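Local atomic coordinates of glycerol-3-phosphate dehydrogenase [NAD(+)] (Dunaliella salina, PDB entry 6IUY), a protein that probably catalyses the NAD-dependent interconversion of sn-glycerol 3-phosphate and dihydroxyacetone phosphate and, through its fused phosphatase-like and dehydrogenase domains, enables direct conversion of dihydroxyacetone phosphate to glycerol. Residues I320-G324 with I325-E329. Sequence-based numbering, arbitrary orientation.
Sequences IYLPG and IDLGE. With NAD (nicotinamide-adenine-dinucleotide), chain C.
Leu-322 and Ile-325 pack against each other across a type II beta turn, with Pro-323 and Gly-324 at its two central positions. The branch carbon CG of Leu-322 lies 3.6 Å from CG1 of Ile-325, and CD2 of the leucine lies against CB and CG2 of Ile-325. Leu-322 turns its CG away from the backbone N and beside the carbonyl carbon (chi1 -158°), which lays the side chain against Ile-325; its CD2 then stands 4.2 Å from CD2 of Leu-327. Cys-269 of helix 266-282 touches both leucines, while Arg-273 of that helix packs on Ile-325 and bonds the carbonyl of Asp-326 through NE.

The turn's own backbone bond is weak: Ile-325 N donates to Leu-322 O over 3.4 Å, and a water supplements it by donating to both Leu-322 O and Ile-325 O, each at 2.5 Å. Gly-324 takes a positive phi (81°), which suits glycine at the third position of such a turn, and its amide is held by Glu-317.

One residue before the turn, the Tyr-321 ring is sandwiched. NAD C3B sits 3.6 Å above one face, offset toward the rim, and CG2 of Ile-320 covers the opposite face, also off centre. Its CE1 approaches NAD C5B at 3.4 Å, and the hydroxyl is hydrogen-bonded to Glu-301. Without the ring, as with an alanine here, a gap is likely to open beside the adenosine ribose and Glu-301 to lose its hydroxyl partner.

The arrangement is a proline-glycine turn in the loop between helix 307-315 and strand 331-334, an edge strand of the Rossmann-type sheet; it joins that loop to helix 266-282 and lines the NAD pocket with one aromatic face.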
loop_
_atom_site.group_PDB
_atom_site.type_symbol
_atom_site.label_atom_id
_atom_site.label_comp_id
_atom_site.label_asym_id
_atom_site.label_seq_id
_atom_site.Cartn_x
_atom_site.Cartn_y
_atom_site.Cartn_z
ATOM N N ILE A 320 28.900 -22.401 -4.426
ATOM C CA ILE A 320 27.787 -23.063 -5.094
ATOM C C ILE A 320 26.537 -22.190 -5.148
ATOM O O ILE A 320 25.831 -22.165 -6.159
ATOM C CB ILE A 320 27.405 -24.364 -4.396
ATOM C CG1 ILE A 320 28.604 -25.317 -4.340
ATOM C CG2 ILE A 320 26.263 -25.018 -5.109
ATOM C CD1 ILE A 320 28.301 -26.574 -3.534
ATOM N N TYR A 321 26.257 -21.501 -4.048
ATOM C CA TYR A 321 24.999 -20.793 -3.894
ATOM C C TYR A 321 25.184 -19.289 -3.903
ATOM O O TYR A 321 24.218 -18.572 -4.068
ATOM C CB TYR A 321 24.295 -21.237 -2.611
ATOM C CG TYR A 321 23.904 -22.686 -2.681
ATOM C CD1 TYR A 321 22.775 -23.076 -3.364
ATOM C CD2 TYR A 321 24.705 -23.672 -2.108
ATOM C CE1 TYR A 321 22.421 -24.422 -3.459
ATOM C CE2 TYR A 321 24.362 -25.012 -2.189
ATOM C CZ TYR A 321 23.225 -25.387 -2.868
ATOM O OH TYR A 321 22.876 -26.723 -2.942
ATOM N N LEU A 322 26.417 -18.817 -3.731
ATOM C CA LEU A 322 26.698 -17.384 -3.848
ATOM C C LEU A 322 28.111 -17.151 -4.338
ATOM O O LEU A 322 28.898 -16.507 -3.664
ATOM C CB LEU A 322 26.469 -16.665 -2.512
ATOM C CG LEU A 322 26.214 -15.151 -2.634
ATOM C CD1 LEU A 322 24.859 -14.846 -3.245
ATOM C CD2 LEU A 322 26.324 -14.452 -1.308
ATOM N N PRO A 323 28.426 -17.653 -5.548
ATOM C CA PRO A 323 29.783 -17.591 -6.110
ATOM C C PRO A 323 30.302 -16.181 -6.325
ATOM O O PRO A 323 29.552 -15.299 -6.735
ATOM C CB PRO A 323 29.650 -18.314 -7.461
ATOM C CG PRO A 323 28.172 -18.399 -7.746
ATOM C CD PRO A 323 27.456 -18.321 -6.443
ATOM N N GLY A 324 31.591 -15.986 -6.063
ATOM C CA GLY A 324 32.234 -14.714 -6.279
ATOM C C GLY A 324 32.018 -13.710 -5.172
ATOM O O GLY A 324 32.552 -12.615 -5.232
ATOM N N ILE A 325 31.219 -14.066 -4.174
ATOM C CA ILE A 325 30.945 -13.150 -3.074
ATOM C C ILE A 325 31.718 -13.540 -1.805
ATOM O O ILE A 325 31.667 -14.688 -1.332
ATOM C CB ILE A 325 29.430 -13.087 -2.731
ATOM C CG1 ILE A 325 28.590 -12.763 -3.971
ATOM C CG2 ILE A 325 29.176 -12.031 -1.641
ATOM C CD1 ILE A 325 28.891 -11.386 -4.555
ATOM N N ASP A 326 32.438 -12.566 -1.274
ATOM C CA ASP A 326 33.205 -12.741 -0.059
ATOM C C ASP A 326 32.305 -12.575 1.157
ATOM O O ASP A 326 31.895 -11.464 1.468
ATOM C CB ASP A 326 34.358 -11.729 -0.014
ATOM C CG ASP A 326 35.309 -11.963 1.167
ATOM O OD1 ASP A 326 36.409 -12.540 0.962
ATOM O OD2 ASP A 326 34.968 -11.564 2.297
ATOM N N LEU A 327 31.963 -13.678 1.821
ATOM C CA LEU A 327 31.357 -13.589 3.145
ATOM C C LEU A 327 32.557 -13.169 3.951
ATOM O O LEU A 327 33.670 -13.598 3.620
ATOM C CB LEU A 327 30.763 -14.923 3.612
ATOM C CG LEU A 327 30.134 -15.758 2.499
ATOM C CD1 LEU A 327 29.534 -17.010 3.063
ATOM C CD2 LEU A 327 29.059 -14.961 1.772
ATOM N N GLY A 328 32.412 -12.318 4.950
ATOM C CA GLY A 328 33.626 -11.816 5.602
ATOM C C GLY A 328 34.551 -12.867 6.247
ATOM O O GLY A 328 34.325 -14.088 6.194
ATOM N N GLU A 329 35.606 -12.395 6.891
ATOM C CA GLU A 329 36.512 -13.319 7.564
ATOM C C GLU A 329 36.009 -13.806 8.924
ATOM O O GLU A 329 36.644 -14.659 9.537
ATOM C CB GLU A 329 37.884 -12.675 7.713
ATOM C CG GLU A 329 38.480 -12.294 6.360
ATOM C CD GLU A 329 39.862 -11.728 6.478
ATOM O OE1 GLU A 329 40.471 -11.891 7.560
ATOM O OE2 GLU A 329 40.337 -11.117 5.492
HETATM P PA NAD C . 18.305 -21.475 -1.821
HETATM O O1A NAD C . 19.556 -20.893 -2.336
HETATM O O2A NAD C . 17.086 -21.220 -2.697
HETATM O O5B NAD C . 18.440 -23.091 -1.675
HETATM C C5B NAD C . 19.732 -23.697 -1.518
HETATM C C4B NAD C . 19.835 -24.356 -0.119
HETATM O O4B NAD C . 19.022 -25.375 -0.049
HETATM C C3B NAD C . 21.231 -24.961 0.056
HETATM O O3B NAD C . 22.025 -24.222 0.864
HETATM C C2B NAD C . 20.970 -26.342 0.689
HETATM O O2B NAD C . 21.912 -26.524 1.836
HETATM C C1B NAD C . 19.736 -26.286 1.058
HETATM N N9A NAD C . 19.194 -27.579 1.074
HETATM C C8A NAD C . 19.072 -28.460 0.054
HETATM N N7A NAD C . 18.491 -29.574 0.552
HETATM C C5A NAD C . 18.272 -29.396 1.882
HETATM C C6A NAD C . 17.733 -30.209 2.863
HETATM N N6A NAD C . 17.246 -31.534 2.694
HETATM N N1A NAD C . 17.619 -29.759 4.119
HETATM C C2A NAD C . 18.051 -28.502 4.423
HETATM N N3A NAD C . 18.591 -27.708 3.471
HETATM C C4A NAD C . 18.698 -28.161 2.202
HETATM O O3 NAD C . 18.050 -20.861 -0.359
HETATM P PN NAD C . 17.890 -19.313 0.030
HETATM O O1N NAD C . 18.195 -18.417 -1.157
HETATM O O2N NAD C . 18.803 -18.951 1.179
HETATM O O5D NAD C . 16.371 -19.088 0.394
HETATM C C5D NAD C . 15.808 -19.636 1.572
HETATM C C4D NAD C . 14.612 -18.754 1.957
HETATM O O4D NAD C . 14.893 -17.481 1.747
HETATM C C3D NAD C . 13.449 -19.087 1.045
HETATM O O3D NAD C . 12.342 -19.237 1.791
HETATM C C2D NAD C . 13.311 -17.858 0.103
HETATM O O2D NAD C . 11.893 -17.796 -0.341
HETATM C C1D NAD C . 13.694 -16.859 0.847
HETATM N N1N NAD C . 14.221 -15.714 0.132
HETATM C C2N NAD C . 15.089 -15.840 -0.932
HETATM C C3N NAD C . 15.571 -14.707 -1.584
HETATM C C7N NAD C . 16.520 -14.893 -2.789
HETATM O O7N NAD C . 16.736 -13.969 -3.549
HETATM N N7N NAD C . 17.151 -16.176 -2.977
HETATM C C4N NAD C . 15.199 -13.443 -1.180
HETATM C C5N NAD C . 14.352 -13.307 -0.094
HETATM C C6N NAD C . 13.881 -14.448 0.556
HETATM O O HOH W 1 29.740 -16.347 -1.277
#